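Local coordinates for surface presentation of antigens protein SpaO (Salmonella typhimurium, PDB 4YX7), which takes part in a secretory pathway that presents surface determinants needed for Salmonella to enter mammalian cells, at residues W10-V15 with V44-K49; G17-Q22 with L36-R41; K49-F54 with E64-Q69. All coordinates share one frame; numbering follows the deposited sequence.

Interaction 1 of 3, residues W10-V15 with V44-K49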
loop_
_atom_site.group_PDB
_atom_site.type_symbol
_atom_site.label_atom_id
_atom_site.label_comp_id
_atom_site.label_asym_id
_atom_site.label_seq_id
_atom_site.Cartn_x
_atom_site.Cartn_y
_atom_site.Cartn_z
ATOM N N TRP A 10 -30.692 3.069 1.711
ATOM C CA TRP A 10 -30.214 1.767 1.276
ATOM C C TRP A 10 -28.793 1.535 1.754
ATOM O O TRP A 10 -27.904 2.318 1.446
ATOM C CB TRP A 10 -30.273 1.658 -0.253
ATOM C CG TRP A 10 -31.564 2.137 -0.876
ATOM C CD1 TRP A 10 -32.023 3.424 -0.936
ATOM C CD2 TRP A 10 -32.536 1.339 -1.554
ATOM N NE1 TRP A 10 -33.225 3.470 -1.585
ATOM C CE2 TRP A 10 -33.564 2.202 -1.981
ATOM C CE3 TRP A 10 -32.644 -0.029 -1.837
ATOM C CZ2 TRP A 10 -34.684 1.750 -2.675
ATOM C CZ3 TRP A 10 -33.759 -0.481 -2.528
ATOM C CH2 TRP A 10 -34.764 0.409 -2.938
ATOM N N PRO A 11 -28.568 0.441 2.493
ATOM C CA PRO A 11 -27.245 0.162 3.052
ATOM C C PRO A 11 -26.304 -0.447 2.027
ATOM O O PRO A 11 -26.473 -1.617 1.695
ATOM C CB PRO A 11 -27.552 -0.842 4.165
ATOM C CG PRO A 11 -28.725 -1.574 3.663
ATOM C CD PRO A 11 -29.537 -0.609 2.840
ATOM N N LEU A 12 -25.322 0.306 1.539
ATOM C CA LEU A 12 -24.420 -0.255 0.541
ATOM C C LEU A 12 -23.130 -0.782 1.164
ATOM O O LEU A 12 -22.610 -0.215 2.118
ATOM C CB LEU A 12 -24.094 0.778 -0.532
ATOM C CG LEU A 12 -25.271 1.462 -1.223
ATOM C CD1 LEU A 12 -24.757 2.387 -2.286
ATOM C CD2 LEU A 12 -26.220 0.452 -1.816
ATOM N N ARG A 13 -22.642 -1.895 0.631
ATOM C CA ARG A 13 -21.360 -2.456 1.028
ATOM C C ARG A 13 -20.476 -2.465 -0.195
ATOM O O ARG A 13 -20.880 -2.956 -1.250
ATOM C CB ARG A 13 -21.510 -3.873 1.578
ATOM C CG ARG A 13 -22.528 -4.008 2.683
ATOM C CD ARG A 13 -22.423 -5.368 3.318
ATOM N NE ARG A 13 -22.437 -6.416 2.307
ATOM C CZ ARG A 13 -23.544 -6.860 1.724
ATOM N NH1 ARG A 13 -24.717 -6.336 2.057
ATOM N NH2 ARG A 13 -23.487 -7.822 0.806
ATOM N N PHE A 14 -19.282 -1.904 -0.068
ATOM C CA PHE A 14 -18.340 -1.920 -1.170
ATOM C C PHE A 14 -17.348 -3.047 -0.948
ATOM O O PHE A 14 -16.425 -2.948 -0.155
ATOM C CB PHE A 14 -17.665 -0.553 -1.315
ATOM C CG PHE A 14 -18.635 0.548 -1.690
ATOM C CD1 PHE A 14 -19.340 1.243 -0.705
ATOM C CD2 PHE A 14 -18.878 0.855 -3.014
ATOM C CE1 PHE A 14 -20.249 2.232 -1.036
ATOM C CE2 PHE A 14 -19.775 1.847 -3.347
ATOM C CZ PHE A 14 -20.460 2.538 -2.354
ATOM N N VAL A 15 -17.582 -4.137 -1.661
ATOM C CA VAL A 15 -16.863 -5.378 -1.455
ATOM C C VAL A 15 -15.638 -5.485 -2.363
ATOM O O VAL A 15 -15.756 -5.410 -3.582
ATOM C CB VAL A 15 -17.797 -6.574 -1.705
ATOM C CG1 VAL A 15 -17.112 -7.867 -1.351
ATOM C CG2 VAL A 15 -19.078 -6.401 -0.913
ATOM N N VAL A 44 -20.528 -3.359 -5.732
ATOM C CA VAL A 44 -21.428 -2.684 -4.818
ATOM C C VAL A 44 -22.579 -3.629 -4.493
ATOM O O VAL A 44 -23.235 -4.172 -5.382
ATOM C CB VAL A 44 -21.975 -1.372 -5.397
ATOM C CG1 VAL A 44 -22.634 -0.574 -4.307
ATOM C CG2 VAL A 44 -20.867 -0.574 -6.040
ATOM N N TYR A 45 -22.796 -3.842 -3.203
ATOM C CA TYR A 45 -23.878 -4.683 -2.736
ATOM C C TYR A 45 -24.850 -3.874 -1.893
ATOM O O TYR A 45 -24.455 -2.972 -1.154
ATOM C CB TYR A 45 -23.339 -5.866 -1.916
ATOM C CG TYR A 45 -22.981 -7.086 -2.725
ATOM C CD1 TYR A 45 -21.832 -7.117 -3.490
ATOM C CD2 TYR A 45 -23.792 -8.214 -2.714
ATOM C CE1 TYR A 45 -21.495 -8.232 -4.227
ATOM C CE2 TYR A 45 -23.465 -9.340 -3.456
ATOM C CZ TYR A 45 -22.308 -9.341 -4.210
ATOM O OH TYR A 45 -21.955 -10.453 -4.948
ATOM N N CYS A 46 -26.128 -4.192 -2.043
ATOM C CA CYS A 46 -27.149 -3.795 -1.099
ATOM C C CYS A 46 -27.836 -5.073 -0.669
ATOM O O CYS A 46 -28.559 -5.676 -1.449
ATOM C CB CYS A 46 -28.143 -2.819 -1.721
ATOM S SG CYS A 46 -29.251 -2.068 -0.523
ATOM N N TYR A 47 -27.587 -5.494 0.560
ATOM C CA TYR A 47 -27.969 -6.832 0.998
ATOM C C TYR A 47 -27.381 -7.874 0.029
ATOM O O TYR A 47 -26.202 -7.815 -0.300
ATOM C CB TYR A 47 -29.498 -6.933 1.118
ATOM C CG TYR A 47 -30.083 -5.886 2.055
ATOM C CD1 TYR A 47 -29.913 -5.990 3.428
ATOM C CD2 TYR A 47 -30.793 -4.796 1.571
ATOM C CE1 TYR A 47 -30.435 -5.048 4.291
ATOM C CE2 TYR A 47 -31.316 -3.849 2.430
ATOM C CZ TYR A 47 -31.132 -3.988 3.790
ATOM O OH TYR A 47 -31.641 -3.061 4.665
ATOM N N ALA A 48 -28.192 -8.809 -0.447
ATOM C CA ALA A 48 -27.676 -9.875 -1.308
ATOM C C ALA A 48 -27.676 -9.499 -2.796
ATOM O O ALA A 48 -27.311 -10.316 -3.647
ATOM C CB ALA A 48 -28.477 -11.157 -1.088
ATOM N N LYS A 49 -28.076 -8.262 -3.097
ATOM C CA LYS A 49 -28.167 -7.774 -4.472
ATOM C C LYS A 49 -26.893 -7.088 -4.945
ATOM O O LYS A 49 -26.484 -6.080 -4.383
ATOM C CB LYS A 49 -29.334 -6.795 -4.613
ATOM C CG LYS A 49 -30.634 -7.392 -5.133
ATOM C CD LYS A 49 -31.000 -8.682 -4.418
ATOM C CE LYS A 49 -31.938 -9.534 -5.249
ATOM N NZ LYS A 49 -32.037 -10.916 -4.706
HETATM O O HOH W 1 -26.139 -3.991 2.569
#
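Val44 lies beside Phe14 in a non-hydrogen-bonded antiparallel pair, their side chains pointing the same way. Val44 CG2 is 3.8 Å from Phe14 CE2. Tyr45 turns to the other face of the sheet, with Arg13. Their backbones form a hydrogen-bonded pair: Arg13 N gives to Tyr45 O at 2.8 Å and Tyr45 N to Arg13 O at 2.9 Å. Tyr45 CB sits over one face of the guanidinium, 3.4 Å from Arg13 NH2. The planes of the Arg13 guanidinium and the Tyr45 ring are 41° apart. This pairing joins strands 9-22 and 39-46 of the antiparallel sheet in this fragment of SpaO, a protein of the FliN/MopA/SpaO family. A strand of another protein chain pairs with residues 10-15 and extends the sheet. Cys46 returns to the face of Val44. Its SG is anti to the backbone N (chi1 -170°), reaches Pro11 CD at 3.7 Å and lies at the edge of the Trp10 ring. Tyr47 follows in the type II' turn from Cys46 to Lys49, which makes the hairpin between strands 39-46 and 49-57. Arg13 grips Tyr47 O end-on, with NH1 at 3.2 Å and NH2 at 2.9 Å, and its NE forms a salt bridge with an acidic side chain of the other chain. A water joins Pro11 O to Tyr47 N. The Tyr47 ring crosses Pro11 at about a right angle, Tyr47 CZ 3.4 Å from Pro11 CG.

Interaction 2 of 3, residues G17-Q22 with L36-R41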
loop_
_atom_site.group_PDB
_atom_site.type_symbol
_atom_site.label_atom_id
_atom_site.label_comp_id
_atom_site.label_asym_id
_atom_site.label_seq_id
_atom_site.Cartn_x
_atom_site.Cartn_y
_atom_site.Cartn_z
ATOM N N GLY A 17 -13.506 -8.196 -2.050
ATOM C CA GLY A 17 -13.135 -9.584 -2.195
ATOM C C GLY A 17 -13.901 -10.479 -1.267
ATOM O O GLY A 17 -14.579 -9.994 -0.366
ATOM N N SER A 18 -13.799 -11.790 -1.503
ATOM C CA SER A 18 -14.477 -12.765 -0.669
ATOM C C SER A 18 -13.701 -14.064 -0.565
ATOM O O SER A 18 -12.810 -14.345 -1.362
ATOM C CB SER A 18 -15.885 -13.042 -1.195
ATOM O OG SER A 18 -15.836 -13.721 -2.434
ATOM N N SER A 19 -14.046 -14.841 0.451
ATOM C CA SER A 19 -13.431 -16.132 0.691
ATOM C C SER A 19 -14.475 -17.080 1.243
ATOM O O SER A 19 -15.074 -16.801 2.273
ATOM C CB SER A 19 -12.269 -16.007 1.671
ATOM O OG SER A 19 -11.110 -15.505 1.040
ATOM N N ASP A 20 -14.706 -18.199 0.569
ATOM C CA ASP A 20 -15.572 -19.221 1.139
ATOM C C ASP A 20 -14.867 -19.945 2.286
ATOM O O ASP A 20 -13.820 -20.577 2.103
ATOM C CB ASP A 20 -16.019 -20.212 0.072
ATOM C CG ASP A 20 -17.404 -19.904 -0.465
ATOM O OD1 ASP A 20 -18.301 -19.600 0.353
ATOM O OD2 ASP A 20 -17.604 -19.981 -1.700
ATOM N N THR A 21 -15.460 -19.842 3.472
ATOM C CA THR A 21 -14.869 -20.339 4.717
ATOM C C THR A 21 -15.641 -21.541 5.262
ATOM O O THR A 21 -16.872 -21.575 5.249
ATOM C CB THR A 21 -14.843 -19.269 5.796
ATOM O OG1 THR A 21 -14.089 -18.166 5.308
ATOM C CG2 THR A 21 -14.197 -19.802 7.098
ATOM N N GLN A 22 -14.918 -22.520 5.772
ATOM C CA GLN A 22 -15.565 -23.722 6.174
ATOM C C GLN A 22 -16.002 -23.190 7.557
ATOM O O GLN A 22 -15.189 -22.556 8.252
ATOM C CB GLN A 22 -14.569 -24.899 6.117
ATOM C CG GLN A 22 -14.991 -26.323 6.503
ATOM C CD GLN A 22 -13.800 -26.995 7.195
ATOM O OE1 GLN A 22 -12.672 -26.476 7.135
ATOM N NE2 GLN A 22 -14.013 -28.197 7.740
ATOM N N LEU A 36 -6.752 -14.912 4.130
ATOM C CA LEU A 36 -6.502 -14.705 2.712
ATOM C C LEU A 36 -7.791 -14.330 1.969
ATOM O O LEU A 36 -8.878 -14.818 2.289
ATOM C CB LEU A 36 -5.887 -15.952 2.082
ATOM C CG LEU A 36 -4.389 -16.236 2.261
ATOM C CD1 LEU A 36 -3.991 -16.326 3.713
ATOM C CD2 LEU A 36 -3.995 -17.523 1.539
ATOM N N ILE A 37 -7.659 -13.435 0.996
ATOM C CA ILE A 37 -8.731 -13.110 0.072
ATOM C C ILE A 37 -8.565 -13.947 -1.195
ATOM O O ILE A 37 -7.677 -13.694 -2.007
ATOM C CB ILE A 37 -8.727 -11.625 -0.275
ATOM C CG1 ILE A 37 -8.803 -10.792 1.013
ATOM C CG2 ILE A 37 -9.849 -11.311 -1.229
ATOM C CD1 ILE A 37 -9.010 -9.306 0.803
ATOM N N ARG A 38 -9.419 -14.953 -1.359
ATOM C CA ARG A 38 -9.236 -15.931 -2.426
ATOM C C ARG A 38 -9.802 -15.467 -3.756
ATOM O O ARG A 38 -9.337 -15.879 -4.808
ATOM C CB ARG A 38 -9.871 -17.266 -2.041
ATOM C CG ARG A 38 -9.190 -17.964 -0.876
ATOM C CD ARG A 38 -7.674 -18.027 -1.082
ATOM N NE ARG A 38 -7.256 -18.993 -2.095
ATOM C CZ ARG A 38 -6.703 -20.171 -1.817
ATOM N NH1 ARG A 38 -6.493 -20.528 -0.559
ATOM N NH2 ARG A 38 -6.348 -20.993 -2.793
ATOM N N THR A 39 -10.819 -14.624 -3.708
ATOM C CA THR A 39 -11.444 -14.115 -4.924
ATOM C C THR A 39 -11.526 -12.612 -4.811
ATOM O O THR A 39 -12.191 -12.100 -3.917
ATOM C CB THR A 39 -12.866 -14.689 -5.154
ATOM O OG1 THR A 39 -12.829 -16.122 -5.117
ATOM C CG2 THR A 39 -13.420 -14.236 -6.500
ATOM N N SER A 40 -10.834 -11.905 -5.700
ATOM C CA SER A 40 -10.861 -10.447 -5.704
ATOM C C SER A 40 -12.078 -9.929 -6.450
ATOM O O SER A 40 -12.296 -10.265 -7.612
ATOM C CB SER A 40 -9.596 -9.882 -6.336
ATOM O OG SER A 40 -9.642 -10.035 -7.740
ATOM N N ARG A 41 -12.871 -9.113 -5.769
ATOM C CA ARG A 41 -14.051 -8.504 -6.358
ATOM C C ARG A 41 -13.941 -6.991 -6.202
ATOM O O ARG A 41 -13.055 -6.505 -5.498
ATOM C CB ARG A 41 -15.324 -9.030 -5.689
ATOM C CG ARG A 41 -15.251 -10.496 -5.278
ATOM C CD ARG A 41 -16.578 -11.003 -4.701
ATOM N NE ARG A 41 -17.254 -11.936 -5.604
ATOM C CZ ARG A 41 -17.566 -13.192 -5.302
ATOM N NH1 ARG A 41 -17.268 -13.678 -4.108
ATOM N NH2 ARG A 41 -18.179 -13.962 -6.194
#
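Ser19 and the turn at Leu36 to Arg38 meet through one hydroxyl that both gives and accepts. Ser19 OG donates to Leu36 O at 2.6 Å. It also accepts from Arg38 N at 3.0 Å. With chi1 at -79° the OG stands beside its own backbone N, and Leu36 O and Arg38 N both face it from the other segment. One serine oxygen thus satisfies a carbonyl and an amide of the bend before the second strand. Ser18 and Thr39 form the hydrogen-bonded antiparallel pair. Ser18 N gives to Thr39 O at 2.9 Å, and Thr39 N gives to Ser18 O at 3.1 Å. The two residues therefore satisfy each other's backbone polar atoms. Gly17 has no side chain, and the other segment comes close to its CA. Thr39 O lies 3.2 Å from Gly17 CA, and Ile37 CG2 packs on the same atom at 3.8 Å. Arg41 CG also rests against Gly17 CA. Arg41 NE has a long, weak ion pair with Glu43 OE2. The placement of Arg41 NH1 against Ser18 OG is doubtful. Arg38 NH1 makes a weak hydrogen bond to the backbone of another chain. Strand 9-22 pairs here with the start of strand 39-46, and a strand of another protein chain pairs with residues 17-22 and Leu36, so the sheet runs on across that interface.

Interaction 3 of 3, residues K49-F54 with E64-Q69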
loop_
_atom_site.group_PDB
_atom_site.type_symbol
_atom_site.label_atom_id
_atom_site.label_comp_id
_atom_site.label_asym_id
_atom_site.label_seq_id
_atom_site.Cartn_x
_atom_site.Cartn_y
_atom_site.Cartn_z
ATOM N N LYS A 49 -28.076 -8.262 -3.097
ATOM C CA LYS A 49 -28.167 -7.774 -4.472
ATOM C C LYS A 49 -26.893 -7.088 -4.945
ATOM O O LYS A 49 -26.484 -6.080 -4.383
ATOM C CB LYS A 49 -29.334 -6.795 -4.613
ATOM C CG LYS A 49 -30.634 -7.392 -5.133
ATOM C CD LYS A 49 -31.000 -8.682 -4.418
ATOM C CE LYS A 49 -31.938 -9.534 -5.249
ATOM N NZ LYS A 49 -32.037 -10.916 -4.706
ATOM N N LYS A 50 -26.265 -7.617 -5.986
ATOM C CA LYS A 50 -25.116 -6.933 -6.553
ATOM C C LYS A 50 -25.595 -5.863 -7.514
ATOM O O LYS A 50 -26.261 -6.165 -8.495
ATOM C CB LYS A 50 -24.178 -7.901 -7.268
ATOM C CG LYS A 50 -23.005 -7.203 -7.931
ATOM C CD LYS A 50 -21.975 -8.187 -8.454
ATOM C CE LYS A 50 -22.506 -9.034 -9.600
ATOM N NZ LYS A 50 -21.525 -10.092 -9.998
ATOM N N LEU A 51 -25.249 -4.612 -7.233
ATOM C CA LEU A 51 -25.741 -3.486 -8.015
ATOM C C LEU A 51 -24.839 -3.142 -9.210
ATOM O O LEU A 51 -25.326 -2.719 -10.258
ATOM C CB LEU A 51 -25.906 -2.264 -7.108
ATOM C CG LEU A 51 -26.728 -2.448 -5.831
ATOM C CD1 LEU A 51 -26.792 -1.153 -5.059
ATOM C CD2 LEU A 51 -28.132 -2.939 -6.150
ATOM N N GLY A 52 -23.533 -3.334 -9.050
ATOM C CA GLY A 52 -22.562 -3.001 -10.086
ATOM C C GLY A 52 -21.115 -3.047 -9.607
ATOM O O GLY A 52 -20.865 -3.481 -8.492
ATOM N N HIS A 53 -20.171 -2.619 -10.451
ATOM C CA HIS A 53 -18.749 -2.566 -10.083
ATOM C C HIS A 53 -18.326 -1.154 -9.689
ATOM O O HIS A 53 -18.895 -0.174 -10.164
ATOM C CB HIS A 53 -17.840 -3.035 -11.235
ATOM C CG HIS A 53 -18.265 -4.316 -11.883
ATOM N ND1 HIS A 53 -18.586 -4.402 -13.227
ATOM C CD2 HIS A 53 -18.408 -5.569 -11.388
ATOM C CE1 HIS A 53 -18.917 -5.642 -13.521
ATOM N NE2 HIS A 53 -18.819 -6.376 -12.421
ATOM N N PHE A 54 -17.315 -1.045 -8.835
ATOM C CA PHE A 54 -16.693 0.249 -8.586
ATOM C C PHE A 54 -15.195 0.170 -8.852
ATOM O O PHE A 54 -14.668 -0.877 -9.240
ATOM C CB PHE A 54 -16.966 0.734 -7.156
ATOM C CG PHE A 54 -16.378 -0.140 -6.081
ATOM C CD1 PHE A 54 -17.106 -1.187 -5.549
ATOM C CD2 PHE A 54 -15.110 0.101 -5.586
ATOM C CE1 PHE A 54 -16.575 -1.985 -4.565
ATOM C CE2 PHE A 54 -14.565 -0.702 -4.592
ATOM C CZ PHE A 54 -15.302 -1.743 -4.077
ATOM N N GLU A 64 -19.485 2.445 -11.297
ATOM C CA GLU A 64 -19.819 2.384 -12.716
ATOM C C GLU A 64 -21.306 2.159 -12.978
ATOM O O GLU A 64 -21.971 2.989 -13.587
ATOM C CB GLU A 64 -19.040 1.264 -13.404
ATOM C CG GLU A 64 -17.604 1.110 -12.972
ATOM C CD GLU A 64 -16.869 0.072 -13.789
ATOM O OE1 GLU A 64 -17.368 -0.283 -14.877
ATOM O OE2 GLU A 64 -15.806 -0.404 -13.335
ATOM N N THR A 65 -21.822 1.021 -12.524
ATOM C CA THR A 65 -23.153 0.580 -12.927
ATOM C C THR A 65 -24.271 1.180 -12.075
ATOM O O THR A 65 -24.902 2.167 -12.464
ATOM C CB THR A 65 -23.266 -0.962 -12.873
ATOM O OG1 THR A 65 -22.258 -1.546 -13.703
ATOM C CG2 THR A 65 -24.643 -1.427 -13.355
ATOM N N LEU A 66 -24.483 0.587 -10.900
ATOM C CA LEU A 66 -25.702 0.766 -10.112
ATOM C C LEU A 66 -26.932 0.470 -10.956
ATOM O O LEU A 66 -27.607 1.378 -11.441
ATOM C CB LEU A 66 -25.785 2.169 -9.505
ATOM C CG LEU A 66 -24.913 2.350 -8.262
ATOM C CD1 LEU A 66 -25.221 3.643 -7.563
ATOM C CD2 LEU A 66 -25.101 1.197 -7.303
ATOM N N ASP A 67 -27.186 -0.822 -11.144
ATOM C CA ASP A 67 -28.454 -1.321 -11.671
ATOM C C ASP A 67 -29.392 -1.631 -10.500
ATOM O O ASP A 67 -29.138 -2.557 -9.723
ATOM C CB ASP A 67 -28.215 -2.564 -12.530
ATOM C CG ASP A 67 -29.499 -3.211 -12.987
ATOM O OD1 ASP A 67 -30.446 -2.475 -13.338
ATOM O OD2 ASP A 67 -29.561 -4.460 -12.996
ATOM N N ILE A 68 -30.468 -0.856 -10.364
ATOM C CA ILE A 68 -31.295 -0.905 -9.153
ATOM C C ILE A 68 -32.712 -1.520 -9.300
ATOM O O ILE A 68 -33.498 -1.517 -8.344
ATOM C CB ILE A 68 -31.452 0.514 -8.566
ATOM N N GLN A 69 -33.036 -2.055 -10.475
ATOM C CA GLN A 69 -34.335 -2.687 -10.682
ATOM C C GLN A 69 -34.309 -3.636 -11.872
ATOM O O GLN A 69 -33.740 -3.321 -12.917
ATOM C CB GLN A 69 -35.420 -1.627 -10.883
#
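Residues Leu51 to Phe54 and Glu64 to Asp67 run antiparallel, their directions 177° apart, and two backbone hydrogen bonds join them. Glu64 N gives to His53 O at 2.9 Å, and Asp67 N gives to Leu51 O at 2.8 Å. Between the bonds, residues 64-67 take three steps where 51-53 take two. Leu66, with a positive phi of 53°, lies within the longer side. Strands 49-57 and 60-63 form an antiparallel hairpin, and residues 64-67 carry on beside 49-57 past the end of strand 60-63, without regular strand structure. Thr65 points at Gly52, and Thr65 CB is 3.5 Å from Gly52 CA. The bare backbone of Gly52 lets the threonine come in this closely. Thr65 CG2, anti to the backbone N (OG1 at chi1 -57°), also touches Leu51 O, at 3.4 Å. The side chains of Leu51 and Leu66 cross obliquely, with Leu66 CD2 3.6 Å from Leu51 CB. Leu66 also packs on the backbone of another chain. Glu64 CG lies 3.3 Å from His53 O. The Glu64 carboxylate passes His53 CB, and its OE2 is hydrogen-bonded to Asn55 ND2.

All three interactions involve one antiparallel sheet, though residues 64-69 only follow its last strand as a loop. Interactions 1 and 2 use the same two strands, 9-22 and 39-46, with centres about 17 Å apart. Along the chain, interaction 2 is nested inside the loop that interaction 1 closes. The two meet where Val15 O packs on Arg41 CB at 4.2 Å. Interactions 1 and 3 share Lys49 and have centres about 9 Å apart. Val44 O and Leu51 N, 2.8 Å apart, probably form a hydrogen bond between them. Leu12 CD2 also packs on Leu51 CD1 at 3.7 Å. Interactions 2 and 3 lie on opposite sides of the chain's centre, about 20 Å apart between centres, and do not touch.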